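Local coordinates for DNA polymerase III, gamma subunit-related protein (PDB 2GNO), which is related to the gamma subunit of the DNA polymerase III clamp loader, has a AAA+-type fold and may bind DNA, at residues D65-I70 against Q96-A101; A101-L106 against L126-S131. All coordinates share one frame; numbering follows the deposited sequence.

Interaction 1 (D65-I70 against Q96-A101); sequences DDIRTI and QQAANA
Ala98 is the first residue of 96-101 to meet helix 64-74, and Ile67 is its partner: the CG1 methylene of Ile67 lies 3.6 Å from Ala98 CB. The same CG1 sits 3.4 Å from Ala98 O, so the isoleucine presses on the backbone carbonyl as well as on the methyl; its CG2 and CD1 are each 4.0 Å from that oxygen. The backbone N of Ala98 is hydrogen-bonded to Thr95 OG1, which ties this point to the start of its helix. One turn on, Ala101 turns its methyl toward the isoleucine, with Ala101 CB 4.1 Å from Ile67 CG2. The Ile67 torsion divides the work between its branches: CG1 lies beside the backbone N (chi1 -57°) and reaches Ala98, which puts CG2 anti to that N, facing Ala101. The small alanines let the backbones come close, Ile67 CA and Ala98 CA being 5.9 Å apart. In the AAA+-type core, helix 64-74 belongs to the connection from strand 52-55 to strand 84-88, and helix 96-101 to the next, running on to strand 113-119. Ile64, of the same helix as Ile67, also touches Ala101. With no hydrogen bond or charge pair across the interface, these two helices are joined here by apolar contact and close fit, one branched side chain against two methyls and a carbonyl.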
# COMPACT_ATOMS: atom_id res chain seq x y z
N ASP A 65 -7.24 -21.91 -0.85
CA ASP A 65 -7.67 -21.92 -2.24
C ASP A 65 -6.62 -21.17 -3.08
O ASP A 65 -6.30 -21.61 -4.18
CB ASP A 65 -9.05 -21.28 -2.38
CG ASP A 65 -9.74 -21.61 -3.71
OD1 ASP A 65 -9.26 -22.47 -4.48
OD2 ASP A 65 -10.81 -21.02 -3.96
N ASP A 66 -6.12 -20.02 -2.57
CA ASP A 66 -5.07 -19.26 -3.27
C ASP A 66 -3.82 -20.11 -3.37
O ASP A 66 -3.12 -20.04 -4.37
CB ASP A 66 -4.73 -17.93 -2.58
CG ASP A 66 -5.88 -16.95 -2.58
OD1 ASP A 66 -6.52 -16.76 -3.63
OD2 ASP A 66 -6.12 -16.35 -1.51
N ILE A 67 -3.53 -20.93 -2.35
CA ILE A 67 -2.35 -21.79 -2.39
C ILE A 67 -2.54 -22.91 -3.43
O ILE A 67 -1.59 -23.31 -4.09
CB ILE A 67 -1.98 -22.34 -1.00
CG1 ILE A 67 -1.76 -21.19 0.00
CG2 ILE A 67 -0.74 -23.24 -1.06
CD1 ILE A 67 -0.79 -20.10 -0.40
N ARG A 68 -3.75 -23.42 -3.58
CA ARG A 68 -3.99 -24.43 -4.61
C ARG A 68 -3.72 -23.83 -5.98
O ARG A 68 -3.09 -24.47 -6.79
CB ARG A 68 -5.39 -25.01 -4.54
CG ARG A 68 -5.63 -25.84 -3.32
CD ARG A 68 -6.95 -26.55 -3.40
NE ARG A 68 -7.28 -27.19 -2.13
CZ ARG A 68 -8.08 -26.70 -1.17
NH1 ARG A 68 -8.74 -25.54 -1.30
NH2 ARG A 68 -8.26 -27.43 -0.07
N THR A 69 -4.17 -22.59 -6.20
CA THR A 69 -3.94 -21.88 -7.46
C THR A 69 -2.48 -21.81 -7.78
O THR A 69 -2.08 -22.13 -8.89
CB THR A 69 -4.51 -20.46 -7.45
OG1 THR A 69 -5.91 -20.53 -7.14
CG2 THR A 69 -4.34 -19.80 -8.84
N ILE A 70 -1.68 -21.42 -6.79
CA ILE A 70 -0.24 -21.32 -6.93
C ILE A 70 0.37 -22.68 -7.28
O ILE A 70 1.22 -22.77 -8.19
CB ILE A 70 0.41 -20.81 -5.62
CG1 ILE A 70 -0.03 -19.36 -5.29
CG2 ILE A 70 1.93 -20.86 -5.74
CD1 ILE A 70 0.32 -18.88 -3.87
N GLN A 96 -3.52 -20.37 8.54
CA GLN A 96 -2.75 -21.54 9.00
C GLN A 96 -2.84 -22.68 7.99
O GLN A 96 -1.86 -23.41 7.78
CB GLN A 96 -3.28 -22.04 10.36
CG GLN A 96 -3.09 -21.11 11.55
CD GLN A 96 -1.64 -20.99 12.03
OE1 GLN A 96 -0.72 -21.62 11.49
NE2 GLN A 96 -1.44 -20.19 13.07
N GLN A 97 -4.01 -22.82 7.36
CA GLN A 97 -4.22 -23.86 6.35
C GLN A 97 -3.41 -23.56 5.10
O GLN A 97 -2.81 -24.48 4.53
CB GLN A 97 -5.70 -24.03 5.98
CG GLN A 97 -6.57 -24.70 7.04
CD GLN A 97 -6.73 -23.92 8.34
OE1 GLN A 97 -6.61 -22.69 8.38
NE2 GLN A 97 -7.02 -24.64 9.42
N ALA A 98 -3.38 -22.28 4.71
CA ALA A 98 -2.63 -21.81 3.54
C ALA A 98 -1.13 -22.00 3.74
O ALA A 98 -0.43 -22.47 2.85
CB ALA A 98 -2.93 -20.31 3.29
N ALA A 99 -0.63 -21.60 4.91
CA ALA A 99 0.79 -21.77 5.24
C ALA A 99 1.17 -23.25 5.23
O ALA A 99 2.15 -23.62 4.57
CB ALA A 99 1.08 -21.18 6.60
N ASN A 100 0.38 -24.08 5.92
CA ASN A 100 0.59 -25.52 6.00
C ASN A 100 0.63 -26.16 4.62
O ASN A 100 1.53 -26.95 4.33
CB ASN A 100 -0.56 -26.18 6.80
CG ASN A 100 -0.43 -27.70 6.91
OD1 ASN A 100 0.67 -28.25 6.90
ND2 ASN A 100 -1.57 -28.38 7.05
N ALA A 101 -0.34 -25.82 3.79
CA ALA A 101 -0.42 -26.36 2.43
C ALA A 101 0.72 -25.90 1.52
O ALA A 101 1.01 -26.58 0.53
CB ALA A 101 -1.76 -25.97 1.79

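Interaction 2 (A101-L106 against L126-S131); sequences AFLKAL and LPTIKS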
# COMPACT_ATOMS: atom_id res chain seq x y z
N ALA A 101 -0.34 -25.82 3.79
CA ALA A 101 -0.42 -26.36 2.43
C ALA A 101 0.72 -25.90 1.52
O ALA A 101 1.01 -26.58 0.53
CB ALA A 101 -1.76 -25.97 1.79
N PHE A 102 1.39 -24.80 1.87
CA PHE A 102 2.46 -24.24 1.04
C PHE A 102 3.89 -24.62 1.45
O PHE A 102 4.83 -24.23 0.78
CB PHE A 102 2.23 -22.71 1.03
CG PHE A 102 2.86 -21.96 -0.13
CD1 PHE A 102 2.86 -22.46 -1.43
CD2 PHE A 102 3.25 -20.65 0.04
CE1 PHE A 102 3.39 -21.73 -2.47
CE2 PHE A 102 3.74 -19.91 -1.02
CZ PHE A 102 3.81 -20.46 -2.27
N LEU A 103 4.04 -25.47 2.46
CA LEU A 103 5.38 -25.86 2.94
C LEU A 103 6.20 -26.68 1.95
O LEU A 103 7.37 -26.37 1.76
CB LEU A 103 5.29 -26.59 4.29
CG LEU A 103 4.57 -25.85 5.42
CD1 LEU A 103 4.58 -26.70 6.69
CD2 LEU A 103 5.14 -24.44 5.66
N LYS A 104 5.59 -27.68 1.30
CA LYS A 104 6.31 -28.53 0.31
C LYS A 104 6.80 -27.71 -0.89
O LYS A 104 7.98 -27.82 -1.28
CB LYS A 104 5.44 -29.70 -0.16
N ALA A 105 5.92 -26.90 -1.47
CA ALA A 105 6.30 -26.04 -2.60
C ALA A 105 7.31 -24.97 -2.17
O ALA A 105 8.19 -24.64 -2.94
CB ALA A 105 5.07 -25.39 -3.23
N LEU A 106 7.18 -24.44 -0.95
CA LEU A 106 8.14 -23.43 -0.46
C LEU A 106 9.52 -24.01 -0.18
O LEU A 106 10.51 -23.40 -0.58
CB LEU A 106 7.65 -22.68 0.79
CG LEU A 106 6.59 -21.58 0.70
CD1 LEU A 106 6.18 -21.16 2.11
CD2 LEU A 106 7.07 -20.37 -0.11
N LEU A 126 4.70 -17.56 10.26
CA LEU A 126 4.86 -18.76 11.09
C LEU A 126 6.31 -19.21 10.91
O LEU A 126 6.85 -19.05 9.80
CB LEU A 126 3.91 -19.86 10.62
CG LEU A 126 2.40 -19.56 10.66
N PRO A 127 6.96 -19.72 11.97
CA PRO A 127 8.36 -20.20 11.81
C PRO A 127 8.55 -21.17 10.64
O PRO A 127 9.64 -21.25 10.06
CB PRO A 127 8.65 -20.90 13.15
CG PRO A 127 7.78 -20.22 14.12
CD PRO A 127 6.51 -19.87 13.37
N THR A 128 7.49 -21.92 10.33
CA THR A 128 7.49 -22.85 9.22
C THR A 128 7.62 -22.13 7.85
O THR A 128 8.03 -22.76 6.89
CB THR A 128 6.27 -23.79 9.30
OG1 THR A 128 6.45 -24.87 8.37
CG2 THR A 128 4.90 -23.06 9.08
N ILE A 129 7.24 -20.85 7.74
CA ILE A 129 7.42 -20.06 6.49
C ILE A 129 8.85 -19.50 6.55
O ILE A 129 9.63 -19.68 5.61
CB ILE A 129 6.40 -18.91 6.32
CG1 ILE A 129 4.96 -19.44 6.21
CG2 ILE A 129 6.72 -18.06 5.05
CD1 ILE A 129 4.63 -20.31 4.96
N LYS A 130 9.19 -18.85 7.66
CA LYS A 130 10.54 -18.27 7.89
C LYS A 130 11.68 -19.28 7.65
O LYS A 130 12.70 -18.94 7.05
CB LYS A 130 10.62 -17.66 9.29
CG LYS A 130 9.70 -16.46 9.51
CD LYS A 130 9.81 -15.92 10.93
N SER A 131 11.49 -20.51 8.12
CA SER A 131 12.46 -21.60 7.97
C SER A 131 12.70 -22.00 6.51
O SER A 131 13.78 -22.50 6.17
CB SER A 131 11.95 -22.84 8.72
OG SER A 131 12.80 -23.97 8.51
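This is an apolar contact that takes in one threonine hydroxyl, between helix 103-107 and the short helix 127-130 in the AAA+-type core. Leu106 and Ile129 form its buried part. Their methyls meet end to end, Leu106 CD1 and Ile129 CD1 being 3.4 Å apart, tighter than usual for two carbons. Ile129 CG1 is anti to the carbonyl carbon (chi1 -63°), which carries CD1 toward the leucine. Ile115 and Leu117 of strand 113-119 touch Leu106, whose CG lies over one face of the Phe102 ring, toward its rim. Helix 127-130, with Leu126 at its N-cap position, lies in the link from strand 113-119 to edge strand 134-137; the Ser131-Arg132 pair that follows in sequence probably corresponds to the SRC motif of clamp-loader subunits. Leu103 crosses Thr128 at about a right angle, both its methyls facing the hydroxyl: Thr128 OG1 is modelled 3.0 Å from Leu103 CD2, close enough to leave its exact placing doubtful. Replacing Leu103 by alanine is likely to open a gap beside Thr128 and deprive Ile129 CD1 of a neighbour, Leu103 CD2 at 4.2 Å. Arg132 touches Leu103 and donates from NH1 to Thr128 O.

How the interactions relate
The two contacts follow in series along the chain, interaction 1 closing at Ala101, the residue with which interaction 2 opens, and their centres are 10 Å apart. Helices 96-101 and 103-107 succeed each other directly, so the helix pair between strands 84-88 and 113-119 has helix 64-74 as neighbour in one contact and helix 127-130 in the other. Phe102, at the break between the two, joins them: its CB lies 3.7 Å from Ile67 CG2, and its ring also touches Ile70. Ala99 CB adds a second bridge, 4.0 Å from Ile129 CD1. Together they link successive connections of the five-stranded parallel sheet, whose strand order is that of AAA+ proteins.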